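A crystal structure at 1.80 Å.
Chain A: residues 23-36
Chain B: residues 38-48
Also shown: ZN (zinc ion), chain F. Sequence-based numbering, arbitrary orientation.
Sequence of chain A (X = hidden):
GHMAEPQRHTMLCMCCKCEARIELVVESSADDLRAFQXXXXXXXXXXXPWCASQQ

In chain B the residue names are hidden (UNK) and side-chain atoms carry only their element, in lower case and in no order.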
# COMPACT_ATOMS: atom_id res chain seq x y z
N GLU A 23 18.95 4.40 -4.24
CA GLU A 23 18.50 3.51 -5.31
C GLU A 23 17.99 2.23 -4.67
O GLU A 23 18.76 1.47 -4.08
CB GLU A 23 19.65 3.24 -6.28
CG GLU A 23 19.28 3.32 -7.74
CD GLU A 23 20.50 3.55 -8.63
OE1 GLU A 23 21.23 4.55 -8.41
OE2 GLU A 23 20.73 2.73 -9.55
N LEU A 24 16.68 1.99 -4.78
CA LEU A 24 16.06 0.75 -4.30
C LEU A 24 15.69 -0.10 -5.51
O LEU A 24 15.09 0.40 -6.46
CB LEU A 24 14.81 1.03 -3.47
CG LEU A 24 14.96 1.95 -2.26
CD1 LEU A 24 13.60 2.23 -1.69
CD2 LEU A 24 15.87 1.30 -1.23
N VAL A 25 16.05 -1.37 -5.46
CA VAL A 25 15.77 -2.31 -6.54
C VAL A 25 14.83 -3.36 -5.99
O VAL A 25 15.15 -4.05 -5.02
CB VAL A 25 17.06 -2.93 -7.09
CG1 VAL A 25 16.74 -3.92 -8.20
CG2 VAL A 25 18.00 -1.83 -7.59
N VAL A 26 13.65 -3.47 -6.60
CA VAL A 26 12.64 -4.41 -6.15
C VAL A 26 12.24 -5.33 -7.30
O VAL A 26 12.45 -5.03 -8.48
CB VAL A 26 11.39 -3.70 -5.57
CG1 VAL A 26 11.76 -2.94 -4.30
CG2 VAL A 26 10.79 -2.75 -6.60
N GLU A 27 11.64 -6.45 -6.94
CA GLU A 27 10.88 -7.27 -7.87
C GLU A 27 9.47 -7.39 -7.32
O GLU A 27 9.30 -7.65 -6.12
CB GLU A 27 11.51 -8.65 -8.07
CG GLU A 27 12.89 -8.58 -8.67
CD GLU A 27 13.36 -9.91 -9.21
OE1 GLU A 27 12.74 -10.94 -8.88
OE2 GLU A 27 14.35 -9.92 -9.98
N SER A 28 8.47 -7.16 -8.16
CA SER A 28 7.09 -7.16 -7.68
C SER A 28 6.15 -7.16 -8.87
O SER A 28 6.55 -6.94 -10.02
CB SER A 28 6.82 -5.94 -6.80
OG SER A 28 6.75 -4.77 -7.59
N SER A 29 4.87 -7.42 -8.58
CA SER A 29 3.83 -7.22 -9.56
C SER A 29 3.65 -5.73 -9.84
O SER A 29 4.11 -4.87 -9.07
CB SER A 29 2.51 -7.80 -9.08
OG SER A 29 2.03 -7.04 -7.97
N ALA A 30 2.96 -5.42 -10.94
CA ALA A 30 2.67 -4.02 -11.26
C ALA A 30 1.83 -3.36 -10.17
O ALA A 30 2.07 -2.20 -9.81
CB ALA A 30 1.96 -3.92 -12.61
N ASP A 31 0.82 -4.07 -9.66
CA ASP A 31 -0.04 -3.49 -8.63
C ASP A 31 0.75 -3.18 -7.36
O ASP A 31 0.51 -2.15 -6.71
CB ASP A 31 -1.21 -4.41 -8.30
CG ASP A 31 -2.25 -4.46 -9.39
OD1 ASP A 31 -2.20 -3.62 -10.32
OD2 ASP A 31 -3.13 -5.34 -9.31
N ASP A 32 1.66 -4.07 -6.96
CA ASP A 32 2.42 -3.79 -5.74
C ASP A 32 3.44 -2.68 -5.97
O ASP A 32 3.74 -1.91 -5.05
CB ASP A 32 3.10 -5.06 -5.22
CG ASP A 32 2.11 -6.05 -4.57
OD1 ASP A 32 1.06 -5.62 -4.02
OD2 ASP A 32 2.39 -7.26 -4.62
N LEU A 33 3.94 -2.55 -7.20
CA LEU A 33 4.81 -1.42 -7.52
C LEU A 33 4.05 -0.11 -7.37
O LEU A 33 4.56 0.85 -6.78
CB LEU A 33 5.37 -1.57 -8.94
CG LEU A 33 6.12 -0.32 -9.42
CD1 LEU A 33 7.33 -0.02 -8.56
CD2 LEU A 33 6.52 -0.43 -10.89
N ARG A 34 2.83 -0.03 -7.92
CA ARG A 34 2.04 1.20 -7.80
C ARG A 34 1.76 1.52 -6.34
O ARG A 34 1.85 2.68 -5.92
CB ARG A 34 0.72 1.06 -8.57
CG ARG A 34 -0.01 2.39 -8.75
CD ARG A 34 0.71 3.23 -9.77
NE ARG A 34 0.46 2.70 -11.11
CZ ARG A 34 1.31 2.79 -12.13
NH1 ARG A 34 2.50 3.35 -12.00
NH2 ARG A 34 0.95 2.27 -13.29
N ALA A 35 1.40 0.49 -5.56
CA ALA A 35 1.13 0.71 -4.14
C ALA A 35 2.35 1.25 -3.41
O ALA A 35 2.23 2.12 -2.53
CB ALA A 35 0.65 -0.60 -3.51
N PHE A 36 3.54 0.75 -3.76
CA PHE A 36 4.79 1.21 -3.18
C PHE A 36 5.08 2.66 -3.57
O PHE A 36 5.44 3.49 -2.73
CB PHE A 36 5.91 0.27 -3.63
CG PHE A 36 7.26 0.53 -2.99
CD1 PHE A 36 7.38 0.88 -1.66
CD2 PHE A 36 8.42 0.33 -3.73
CE1 PHE A 36 8.64 1.10 -1.09
CE2 PHE A 36 9.68 0.53 -3.16
CZ PHE A 36 9.79 0.91 -1.84
N UNK B 38 2.47 -4.91 4.49
CA UNK B 38 1.55 -5.72 3.69
C UNK B 38 2.11 -6.01 2.29
O UNK B 38 1.87 -7.09 1.73
c UNK B 38 -0.89 -5.80 2.83
n UNK B 38 -1.10 -8.21 2.58
c UNK B 38 0.18 -5.03 3.61
o UNK B 38 -1.40 -7.33 4.61
c UNK B 38 -1.16 -7.19 3.42
N UNK B 39 2.88 -5.07 1.72
CA UNK B 39 3.44 -5.30 0.38
C UNK B 39 4.39 -6.49 0.38
O UNK B 39 4.45 -7.24 -0.61
c UNK B 39 3.20 -2.85 -0.38
c UNK B 39 2.01 -3.29 -1.22
c UNK B 39 3.93 -1.66 -1.04
c UNK B 39 4.13 -4.04 -0.13
N UNK B 40 5.16 -6.69 1.47
CA UNK B 40 6.02 -7.86 1.56
C UNK B 40 5.22 -9.15 1.60
O UNK B 40 5.73 -10.21 1.23
c UNK B 40 8.04 -6.81 2.72
c UNK B 40 8.92 -4.58 3.00
c UNK B 40 7.87 -5.48 3.09
c UNK B 40 9.29 -7.22 2.28
c UNK B 40 10.34 -6.32 2.20
c UNK B 40 10.16 -5.00 2.55
c UNK B 40 6.90 -7.79 2.82
N UNK B 41 3.98 -9.08 2.08
CA UNK B 41 3.13 -10.26 2.14
C UNK B 41 2.35 -10.47 0.85
O UNK B 41 1.67 -11.49 0.70
c UNK B 41 2.90 -10.14 4.66
c UNK B 41 2.17 -10.14 3.32
c UNK B 41 1.96 -9.66 5.75
c UNK B 41 3.44 -11.56 4.94
N UNK B 42 2.42 -9.50 -0.07
CA UNK B 42 1.92 -9.69 -1.42
C UNK B 42 3.05 -10.20 -2.30
O UNK B 42 3.45 -11.37 -2.19
o UNK B 42 -0.36 -8.58 -0.27
c UNK B 42 0.19 -7.86 -1.10
c UNK B 42 1.33 -8.37 -1.95
n UNK B 42 -0.20 -6.61 -1.31
N UNK B 43 3.60 -9.34 -3.18
CA UNK B 43 4.67 -9.75 -4.08
C UNK B 43 5.95 -8.93 -3.96
O UNK B 43 6.93 -9.27 -4.64
c UNK B 43 2.87 -10.41 -5.73
o UNK B 43 4.09 -8.34 -5.99
c UNK B 43 4.21 -9.71 -5.55
N UNK B 44 5.98 -7.87 -3.16
CA UNK B 44 7.12 -6.96 -3.16
C UNK B 44 8.32 -7.61 -2.48
O UNK B 44 8.22 -8.06 -1.33
c UNK B 44 6.76 -5.65 -2.47
c UNK B 44 7.85 -4.57 -2.37
c UNK B 44 7.48 -3.46 -1.37
c UNK B 44 8.08 -3.98 -3.75
N UNK B 45 9.45 -7.66 -3.19
CA UNK B 45 10.71 -8.18 -2.69
C UNK B 45 11.82 -7.21 -3.05
O UNK B 45 11.76 -6.54 -4.09
o UNK B 45 10.11 -10.55 -2.90
c UNK B 45 11.05 -9.56 -3.29
N UNK B 46 12.85 -7.15 -2.22
CA UNK B 46 14.01 -6.30 -2.47
C UNK B 46 15.20 -7.11 -2.95
O UNK B 46 15.36 -8.29 -2.60
c UNK B 46 12.23 -4.52 -0.43
c UNK B 46 11.78 -2.17 -0.60
c UNK B 46 13.48 -4.34 -0.99
c UNK B 46 14.38 -5.50 -1.22
c UNK B 46 13.03 -1.98 -1.17
c UNK B 46 13.87 -3.06 -1.37
c UNK B 46 11.37 -3.45 -0.24
N UNK B 47 16.02 -6.48 -3.79
CA UNK B 47 17.25 -7.05 -4.31
C UNK B 47 18.42 -6.35 -3.63
O UNK B 47 18.47 -5.11 -3.60
c UNK B 47 18.58 -7.57 -6.37
c UNK B 47 17.34 -6.89 -5.84
c UNK B 47 16.08 -7.45 -6.51
N UNK B 48 19.34 -7.13 -3.07
CA UNK B 48 20.48 -6.54 -2.37
C UNK B 48 21.37 -5.80 -3.36
O UNK B 48 21.24 -5.97 -4.57
c UNK B 48 21.26 -7.62 -1.60
s UNK B 48 22.27 -8.78 -2.57
ZN ZN F . 21.34 -10.62 -3.19
O HOH W 1 17.34 -2.48 -3.00

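Position 38 of chain B carries three side-chain carbons, the last holding one oxygen and one nitrogen: a carboxamide on a two-carbon stem. It lies on a helix, out of reach of chain A. This is Gln B38.

Position 39 has four carbons, forked at the second. One branch end lies 3.7 Å from the backbone N of Phe A36, and the group also meets Ala A35, so one helix packs against another. Four carbons with the fork at the second rather than the first make it Leu B39, with CD2 3.8 Å from CB of Ala A35 and CD1 3.8 Å from CB of Phe A36.

Position 40 is one carbon and a six-carbon ring with no oxygen, and it makes no contact with chain A: Phe B40. Position 41, again four carbons forked at the second, points away from chain A: Leu B41.

At position 42 two carbons end in one oxygen and one nitrogen, a carboxamide on a stem one carbon shorter than at 38. Its nitrogen is 3.1 Å from OD1 of Asp A32. This is Asn B42; its ND2 donates to that carboxylate, while its OD1 accepts from NE2 of Gln B38 at 3.0 Å.

Position 43 has one carbon bearing an oxygen and a carbon. The oxygen lies 2.4 Å from OD2 of Asp A32 and 2.9 Å from the backbone N of Ser A29. This is Thr B43. Its OG1 donates to OD2 of Asp A32 across that very short distance and accepts from N of Ser A29, nearly in line. Its own backbone N also donates to OD2 of Asp A32, at 2.8 Å.

Position 44 shows four carbons forked at the second. The chain starts sideways, but its end comes nearer to chain A, touching Val A26 and Ser A28. In Leu B44, CD1 is 3.8 Å from CB of Val A26, and CD2 lies over one face of the Phe A36 ring.

Position 45 is one carbon and one oxygen. Here backbone does the pairing: its N donates to O of Glu A27 and its O accepts from N of Glu A27, each at 2.9 Å. This is Ser B45.

Position 46 is one carbon and a six-carbon ring with no oxygen, near Leu A24, Val A26 and Phe A36. It is Phe B46. CG1 of Val A26 sits over its face, 3.5 Å from CE2.

Position 47 has three carbons, branched at the first. Its N donates to O of Val A25 at 2.9 Å, and its CB meets CG1 of Val A25 at 3.8 Å. This is Val B47. A water links N of Val A25 to O of Val B47.

Position 48 is one carbon and a sulfur bound to zinc, Cys B48, with SG 2.2 Å from ZN; three further ligands come from elsewhere in the structure.

The contact joins two devices. Antiparallel backbone bonds set the register, placing Val A26 and Phe B46 on one face and Glu A27 and Ser B45 on the other. Beyond the strand, Asp A32 gathers the turn's polar donors, while leucine and phenylalanine side chains supply apolar packing.

Chain B, residues 38-48: QLFLNTLSFVC
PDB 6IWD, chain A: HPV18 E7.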